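Arginine--tRNA ligase (Campylobacter jejuni, PDB 3FNR) catalyses the ATP-dependent joining of L-arginine to tRNA(Arg), releasing AMP and diphosphate, as a monomeric class I aminoacyl-tRNA synthetase. Local coordinates at residues T60-H65 with R394-I399; R169-A174 with D223-K228; A354-D359 with D427-F432. The protein carries 1 engineered substitution. All blocks are in the same frame, centred on the assembly; numbering follows the deposited sequence.

How the interactions relate
The three contacts run from the catalytic domain to the far end of the anticodon-binding domain. Interaction 2 lies within the catalytic part, where a loop after strand 165-167 meets helix 219-231; both its segments fall in the sequence between the two of interaction 1. Interaction 1 joins helix 50-65 to the segment leading into helix 398-416, its centre about 30 Å from that of interaction 2. Interaction 3, inside the DALR region, is centred about 29 Å from interaction 1 and 57 Å from interaction 2; its segment 354-359 precedes 394-399 and 427-432 follows, on the next helix, 425-445. Interaction 1 thus lies between the domains, whereas interactions 2 and 3 each lie within one.

Interaction 1: residues T60-H65 with R394-I399; sequences TRLARH and RALQKI
L62 on helix 50-65 meets L396 and I399 in the segment that leads into helix 398-416, a compact example of a leucine whose one methyl meets two side chains of the other domain. Along the first segment, T60 comes before the contact and keeps to its own side: its OG1 bonds to the backbone O of G56, while its side chain packs on strand 69-76. R61 likewise faces another way, its guanidinium paired with D57 and bonded to the backbone O of K159. L62 then turns to the partner segment. With CG anti to the backbone N (chi1 -179°), its branch is carried out from the helix, and the CD2 methyl does all the touching. It lies 3.6 Å from L396 CD2, the two leucines sliding past each other in opposite directions, and 3.9 Å from I399 CD1, which it meets tip to tip. L396 has its CG beside the backbone N (chi1 -57°), which brings one methyl of the fork up to L62. L396 lies in the type I turn A395-K398 and I399 follows directly: K398 N donates to A395 O at 3.2 Å, and I399 N to L396 O at 3.0 Å. Beyond L62, A63 packs on F391 and on strand 69-76, and H65 touches L387, T441 and L445. L387, F391 and L445 also pack against L62, drawing helices 383-393 and 425-445 into the same core. Chemically, L62, L396 and I399 meet through methyl groups alone, so these three buried side chains rely on shape and exclusion of water, while the salt bridge from R394 to E268 supplies a polar link alongside.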
# COMPACT_ATOMS: atom_id res chain seq x y z
N THR A 60 3.77 -4.59 4.42
CA THR A 60 3.28 -4.86 5.77
C THR A 60 2.87 -6.31 5.96
O THR A 60 3.35 -6.96 6.89
CB THR A 60 2.09 -3.95 6.12
OG1 THR A 60 2.46 -2.59 5.88
CG2 THR A 60 1.73 -4.10 7.57
N ARG A 61 2.01 -6.81 5.08
CA ARG A 61 1.52 -8.19 5.15
C ARG A 61 2.68 -9.17 5.06
O ARG A 61 2.70 -10.18 5.76
CB ARG A 61 0.54 -8.47 4.01
CG ARG A 61 -0.83 -7.83 4.15
CD ARG A 61 -1.61 -8.02 2.86
NE ARG A 61 -2.91 -7.35 2.86
CZ ARG A 61 -4.04 -7.92 3.24
NH1 ARG A 61 -4.05 -9.18 3.67
NH2 ARG A 61 -5.18 -7.24 3.19
N LEU A 62 3.64 -8.86 4.19
CA LEU A 62 4.80 -9.70 3.99
C LEU A 62 5.71 -9.70 5.22
O LEU A 62 6.08 -10.77 5.72
CB LEU A 62 5.56 -9.28 2.73
CG LEU A 62 6.81 -10.07 2.34
CD1 LEU A 62 6.54 -11.57 2.17
CD2 LEU A 62 7.34 -9.49 1.07
N ALA A 63 6.03 -8.51 5.72
CA ALA A 63 6.80 -8.40 6.95
C ALA A 63 6.20 -9.18 8.12
O ALA A 63 6.91 -9.90 8.82
CB ALA A 63 6.96 -6.97 7.33
N ARG A 64 4.89 -9.05 8.31
CA ARG A 64 4.20 -9.77 9.40
C ARG A 64 4.27 -11.29 9.20
O ARG A 64 4.54 -12.03 10.15
CB ARG A 64 2.75 -9.30 9.54
CG ARG A 64 2.51 -8.41 10.74
CD ARG A 64 2.28 -6.94 10.41
NE ARG A 64 0.86 -6.64 10.25
CZ ARG A 64 0.29 -5.45 10.47
NH1 ARG A 64 1.00 -4.40 10.89
NH2 ARG A 64 -1.01 -5.30 10.26
N HIS A 65 4.05 -11.74 7.97
CA HIS A 65 4.12 -13.16 7.60
C HIS A 65 5.47 -13.75 7.97
O HIS A 65 5.56 -14.85 8.52
CB HIS A 65 3.86 -13.31 6.09
CG HIS A 65 3.85 -14.73 5.60
ND1 HIS A 65 2.75 -15.56 5.73
CD2 HIS A 65 4.80 -15.46 4.97
CE1 HIS A 65 3.03 -16.74 5.20
NE2 HIS A 65 4.27 -16.70 4.73
N ARG A 394 13.34 -5.38 -0.76
CA ARG A 394 12.17 -4.52 -0.98
C ARG A 394 11.60 -4.67 -2.40
O ARG A 394 10.92 -3.78 -2.92
CB ARG A 394 12.45 -3.04 -0.64
CG ARG A 394 13.19 -2.79 0.68
CD ARG A 394 12.38 -3.14 1.92
NE ARG A 394 13.06 -2.69 3.14
CZ ARG A 394 13.73 -3.49 3.97
NH1 ARG A 394 14.31 -2.97 5.04
NH2 ARG A 394 13.81 -4.80 3.74
N ALA A 395 11.86 -5.83 -3.01
CA ALA A 395 11.44 -6.11 -4.38
C ALA A 395 10.13 -6.91 -4.40
O ALA A 395 10.13 -8.12 -4.64
CB ALA A 395 12.55 -6.87 -5.12
N LEU A 396 9.02 -6.22 -4.16
CA LEU A 396 7.74 -6.90 -4.03
C LEU A 396 7.19 -7.48 -5.34
O LEU A 396 6.35 -8.37 -5.30
CB LEU A 396 6.69 -6.00 -3.35
CG LEU A 396 7.07 -5.46 -1.97
CD1 LEU A 396 5.94 -4.64 -1.36
CD2 LEU A 396 7.48 -6.57 -1.02
N GLN A 397 7.69 -7.00 -6.47
CA GLN A 397 7.31 -7.52 -7.79
C GLN A 397 7.76 -8.96 -8.03
O GLN A 397 7.26 -9.60 -8.95
CB GLN A 397 7.78 -6.61 -8.92
CG GLN A 397 9.26 -6.72 -9.31
CD GLN A 397 10.19 -6.03 -8.32
OE1 GLN A 397 9.77 -5.22 -7.49
NE2 GLN A 397 11.48 -6.35 -8.40
N LYS A 398 8.68 -9.46 -7.21
CA LYS A 398 9.05 -10.88 -7.20
C LYS A 398 7.87 -11.78 -6.81
O LYS A 398 7.83 -12.95 -7.20
CB LYS A 398 10.23 -11.13 -6.25
CG LYS A 398 11.53 -10.40 -6.59
CD LYS A 398 12.49 -11.26 -7.41
CE LYS A 398 13.86 -10.61 -7.57
NZ LYS A 398 14.60 -10.49 -6.27
N ILE A 399 6.92 -11.25 -6.04
CA ILE A 399 5.74 -12.03 -5.68
C ILE A 399 4.81 -12.32 -6.90
O ILE A 399 4.53 -13.49 -7.17
CB ILE A 399 4.97 -11.47 -4.43
CG1 ILE A 399 5.91 -11.30 -3.23
CG2 ILE A 399 3.81 -12.38 -4.05
CD1 ILE A 399 5.24 -10.59 -2.02

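Interaction 2: residues R169-A174 with D223-K228; sequences RSYYDA and DIVYHK. With SO4 (sulfate ion), chain E.
The rings of Y171 and Y226 form an offset edge-to-face pair, the edge of Y226 turned toward the face of Y171, with centroids 5.6 Å apart and planes at 73°. Y226 CA lies above one face of Y171, offset toward the rim. CD1 of Y226 comes within 3.6 Å of Y171 CZ, while Y171 OH lies in the plane of the Y226 ring at its edge, 3.4 Å from Y226 CD1. V225 CG1 approaches the Y171 ring obliquely, 3.7 Å from Y171 CD2. Being anti to the backbone N (chi1 170°), this methyl is swung outward from helix 219-231, and it also touches A174 CB at 3.8 Å. The water-mediated link is looser: one water donates to A174 O and accepts a weak bond from K228 NZ. On the far side of the loop, R169 NH1 donates at 2.9 Å to O2 of a sulfate, probably from the crystallisation liquor; this O2 lies at the edge of the guanidinium, near its plane. Y172 is a doubtful neighbour of the ion. Both tyrosines of the aromatic pair have second partners, Y171 OH bonding to D229 and Y226 OH to E73. The contact therefore joins the loop after strand 165-167 to helix 219-231 of the catalytic domain by ring and methyl packing, while carboxylates at the hydroxyl ends help to fix where each phenol sits.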
# COMPACT_ATOMS: atom_id res chain seq x y z
N ARG A 169 -2.26 18.40 14.44
CA ARG A 169 -2.64 19.26 15.55
C ARG A 169 -2.10 18.83 16.91
O ARG A 169 -1.90 19.66 17.78
CB ARG A 169 -4.17 19.43 15.62
CG ARG A 169 -4.73 20.39 14.59
CD ARG A 169 -6.04 21.02 15.06
NE ARG A 169 -7.22 20.25 14.65
CZ ARG A 169 -8.14 20.68 13.78
NH1 ARG A 169 -8.02 21.88 13.21
NH2 ARG A 169 -9.17 19.91 13.48
N SER A 170 -1.83 17.54 17.08
CA SER A 170 -1.27 17.04 18.34
C SER A 170 0.24 17.27 18.48
O SER A 170 0.85 16.84 19.46
CB SER A 170 -1.62 15.56 18.54
OG SER A 170 -0.79 14.72 17.77
N TYR A 171 0.84 17.97 17.51
CA TYR A 171 2.27 18.29 17.51
C TYR A 171 2.60 19.78 17.64
O TYR A 171 3.74 20.19 17.39
CB TYR A 171 2.93 17.73 16.25
CG TYR A 171 3.03 16.23 16.23
CD1 TYR A 171 2.10 15.47 15.51
CD2 TYR A 171 4.04 15.56 16.93
CE1 TYR A 171 2.18 14.07 15.49
CE2 TYR A 171 4.13 14.17 16.91
CZ TYR A 171 3.19 13.43 16.19
OH TYR A 171 3.26 12.06 16.16
N TYR A 172 1.62 20.60 18.02
CA TYR A 172 1.84 22.04 18.20
C TYR A 172 2.65 22.32 19.46
O TYR A 172 3.46 23.24 19.50
CB TYR A 172 0.52 22.80 18.24
CG TYR A 172 -0.10 23.09 16.89
CD1 TYR A 172 -1.48 23.28 16.76
CD2 TYR A 172 0.68 23.17 15.73
CE1 TYR A 172 -2.05 23.55 15.53
CE2 TYR A 172 0.11 23.43 14.50
CZ TYR A 172 -1.25 23.62 14.40
OH TYR A 172 -1.82 23.89 13.19
N ASP A 173 2.42 21.51 20.49
CA ASP A 173 3.15 21.59 21.75
C ASP A 173 4.56 21.00 21.65
O ASP A 173 5.39 21.26 22.52
CB ASP A 173 2.38 20.88 22.86
CG ASP A 173 1.09 21.60 23.25
OD1 ASP A 173 1.06 22.85 23.21
OD2 ASP A 173 0.11 20.91 23.62
N ALA A 174 4.83 20.23 20.60
CA ALA A 174 6.09 19.47 20.48
C ALA A 174 7.20 20.21 19.74
O ALA A 174 8.32 19.71 19.62
CB ALA A 174 5.81 18.12 19.82
N ASP A 223 7.31 18.59 9.76
CA ASP A 223 7.79 17.28 9.30
C ASP A 223 8.90 16.74 10.21
O ASP A 223 8.89 15.55 10.56
CB ASP A 223 8.26 17.37 7.85
CG ASP A 223 8.09 16.06 7.09
OD1 ASP A 223 7.48 15.11 7.62
OD2 ASP A 223 8.57 15.98 5.93
N ILE A 224 9.83 17.61 10.59
CA ILE A 224 10.91 17.27 11.53
C ILE A 224 10.38 16.83 12.91
O ILE A 224 10.80 15.77 13.43
CB ILE A 224 11.90 18.44 11.70
CG1 ILE A 224 12.60 18.72 10.37
CG2 ILE A 224 12.94 18.10 12.76
CD1 ILE A 224 13.53 19.87 10.42
N VAL A 225 9.46 17.62 13.47
CA VAL A 225 8.75 17.31 14.73
C VAL A 225 8.13 15.91 14.72
O VAL A 225 8.35 15.13 15.65
CB VAL A 225 7.64 18.37 15.02
CG1 VAL A 225 6.74 17.94 16.17
CG2 VAL A 225 8.24 19.75 15.30
N TYR A 226 7.38 15.60 13.67
CA TYR A 226 6.75 14.29 13.51
C TYR A 226 7.79 13.18 13.44
O TYR A 226 7.68 12.16 14.12
CB TYR A 226 5.87 14.27 12.25
CG TYR A 226 5.21 12.94 12.00
CD1 TYR A 226 4.55 12.26 13.02
CD2 TYR A 226 5.24 12.35 10.73
CE1 TYR A 226 3.95 11.04 12.80
CE2 TYR A 226 4.63 11.11 10.50
CZ TYR A 226 3.99 10.47 11.55
OH TYR A 226 3.38 9.26 11.36
N HIS A 227 8.81 13.39 12.61
CA HIS A 227 9.86 12.40 12.44
C HIS A 227 10.67 12.16 13.71
O HIS A 227 11.07 11.02 13.98
CB HIS A 227 10.74 12.77 11.26
CG HIS A 227 10.19 12.31 9.95
ND1 HIS A 227 9.23 13.02 9.25
CD2 HIS A 227 10.42 11.18 9.24
CE1 HIS A 227 8.92 12.36 8.15
NE2 HIS A 227 9.63 11.24 8.12
N LYS A 228 10.87 13.22 14.50
CA LYS A 228 11.51 13.11 15.81
C LYS A 228 10.74 12.15 16.72
O LYS A 228 11.33 11.29 17.37
CB LYS A 228 11.62 14.48 16.48
CG LYS A 228 12.32 14.45 17.85
CD LYS A 228 12.33 15.82 18.50
CE LYS A 228 12.89 15.74 19.91
NZ LYS A 228 11.86 15.24 20.86
S SO4 E . -5.33 24.81 14.31
O1 SO4 E . -5.24 25.32 15.68
O2 SO4 E . -6.66 24.26 14.09
O3 SO4 E . -5.07 25.89 13.36
O4 SO4 E . -4.33 23.76 14.12
O HOH W 1 9.06 17.08 20.02

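Interaction 3: residues A354-D359 with D427-F432; sequences AGKKID and DLLKLF
K356 crosses L429 at about a right angle, an instructive case of a lysine that packs through its stem and pairs through its tip. From CB the chain sets out toward helix 425-445, CG lying beside the backbone N (chi1 -79°), and beyond CG it runs fully extended. CD makes the apolar contact, 4.0 Å from L429 CD1. CE carries the chain past the leucine, and NZ reaches the beginning of the same helix, where it forms a salt bridge with E425 and a hydrogen bond with N426. L429 CD1 serves two neighbours, since A354 CB also lies 4.0 Å from it. The methyl is thus shared between A354 CB and the lysine stem, while F351 and V361 add further packing to the same leucine. Between A354 and K356 the backbone turns at G355, whose positive phi of 64° belongs to a Schellman motif: K356 N bonds to F351 O and G355 N to A352 O. That reversal ends helix 336-353 and places the A354 and K356 side chains on the same methyl of L429. The arrangement is a Schellman helix end packed against a neighbouring helix, and it belongs to the all-helical bundle of the DALR anticodon-binding domain, where it joins helix 336-353 to helix 425-445.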
# COMPACT_ATOMS: atom_id res chain seq x y z
N ALA A 354 -12.27 -36.12 -8.86
CA ALA A 354 -11.74 -37.36 -8.28
C ALA A 354 -12.51 -37.82 -7.05
O ALA A 354 -12.31 -38.94 -6.58
CB ALA A 354 -10.26 -37.18 -7.94
N GLY A 355 -13.38 -36.96 -6.52
CA GLY A 355 -14.14 -37.25 -5.30
C GLY A 355 -13.24 -37.41 -4.09
O GLY A 355 -13.43 -38.32 -3.27
N LYS A 356 -12.24 -36.54 -3.99
CA LYS A 356 -11.26 -36.61 -2.91
C LYS A 356 -11.02 -35.27 -2.23
O LYS A 356 -11.13 -34.21 -2.85
CB LYS A 356 -9.95 -37.21 -3.41
CG LYS A 356 -9.97 -38.73 -3.53
CD LYS A 356 -8.72 -39.25 -4.22
CE LYS A 356 -8.73 -40.76 -4.29
NZ LYS A 356 -7.72 -41.28 -5.25
N LYS A 357 -10.70 -35.33 -0.94
CA LYS A 357 -10.23 -34.16 -0.20
C LYS A 357 -8.71 -34.23 -0.10
O LYS A 357 -8.11 -35.29 -0.32
CB LYS A 357 -10.86 -34.10 1.19
CG LYS A 357 -12.32 -33.65 1.21
CD LYS A 357 -12.90 -33.65 2.63
CE LYS A 357 -12.46 -32.42 3.43
NZ LYS A 357 -13.01 -32.41 4.82
N ILE A 358 -8.10 -33.10 0.23
CA ILE A 358 -6.63 -32.98 0.27
C ILE A 358 -5.98 -33.87 1.34
O ILE A 358 -4.79 -34.18 1.25
CB ILE A 358 -6.15 -31.50 0.38
CG1 ILE A 358 -6.73 -30.81 1.62
CG2 ILE A 358 -6.51 -30.71 -0.89
CD1 ILE A 358 -6.28 -29.35 1.79
N ASP A 359 -6.76 -34.28 2.32
CA ASP A 359 -6.30 -35.18 3.39
C ASP A 359 -6.26 -36.65 2.95
O ASP A 359 -5.59 -37.47 3.58
CB ASP A 359 -7.15 -35.01 4.65
CG ASP A 359 -7.32 -33.55 5.07
OD1 ASP A 359 -8.15 -32.84 4.45
OD2 ASP A 359 -6.63 -33.11 6.01
N ASP A 427 -0.49 -39.03 -6.07
CA ASP A 427 0.78 -38.31 -6.22
C ASP A 427 0.56 -36.97 -6.91
O ASP A 427 1.05 -35.93 -6.46
CB ASP A 427 1.77 -39.13 -7.05
CG ASP A 427 2.68 -40.00 -6.19
OD1 ASP A 427 2.54 -40.02 -4.95
OD2 ASP A 427 3.57 -40.66 -6.76
N LEU A 428 -0.19 -37.01 -8.01
CA LEU A 428 -0.50 -35.81 -8.79
C LEU A 428 -1.40 -34.84 -8.03
O LEU A 428 -1.16 -33.65 -8.01
CB LEU A 428 -1.11 -36.19 -10.13
CG LEU A 428 -0.20 -36.99 -11.06
CD1 LEU A 428 -0.99 -37.59 -12.22
CD2 LEU A 428 0.93 -36.12 -11.58
N LEU A 429 -2.44 -35.38 -7.38
CA LEU A 429 -3.31 -34.57 -6.54
C LEU A 429 -2.54 -33.89 -5.40
O LEU A 429 -2.75 -32.70 -5.15
CB LEU A 429 -4.47 -35.40 -5.99
CG LEU A 429 -5.54 -35.80 -7.02
CD1 LEU A 429 -6.57 -36.71 -6.37
CD2 LEU A 429 -6.21 -34.58 -7.65
N LYS A 430 -1.67 -34.63 -4.72
CA LYS A 430 -0.88 -34.08 -3.61
C LYS A 430 0.03 -32.95 -4.11
O LYS A 430 0.13 -31.89 -3.47
CB LYS A 430 -0.05 -35.15 -2.91
CG LYS A 430 0.58 -34.70 -1.59
CD LYS A 430 1.50 -35.76 -1.02
CE LYS A 430 2.36 -35.22 0.11
NZ LYS A 430 3.11 -36.31 0.79
N LEU A 431 0.66 -33.19 -5.26
CA LEU A 431 1.42 -32.16 -5.94
C LEU A 431 0.54 -30.93 -6.13
O LEU A 431 0.93 -29.83 -5.74
CB LEU A 431 1.92 -32.66 -7.30
CG LEU A 431 2.61 -31.63 -8.19
CD1 LEU A 431 3.83 -31.05 -7.50
CD2 LEU A 431 3.01 -32.21 -9.52
N PHE A 432 -0.64 -31.13 -6.71
CA PHE A 432 -1.57 -30.04 -7.02
C PHE A 432 -1.99 -29.29 -5.77
O PHE A 432 -2.10 -28.06 -5.79
CB PHE A 432 -2.80 -30.56 -7.77
CG PHE A 432 -2.55 -30.90 -9.22
CD1 PHE A 432 -3.62 -31.04 -10.09
CD2 PHE A 432 -1.25 -31.08 -9.72
CE1 PHE A 432 -3.41 -31.37 -11.43
CE2 PHE A 432 -1.03 -31.41 -11.06
CZ PHE A 432 -2.11 -31.55 -11.91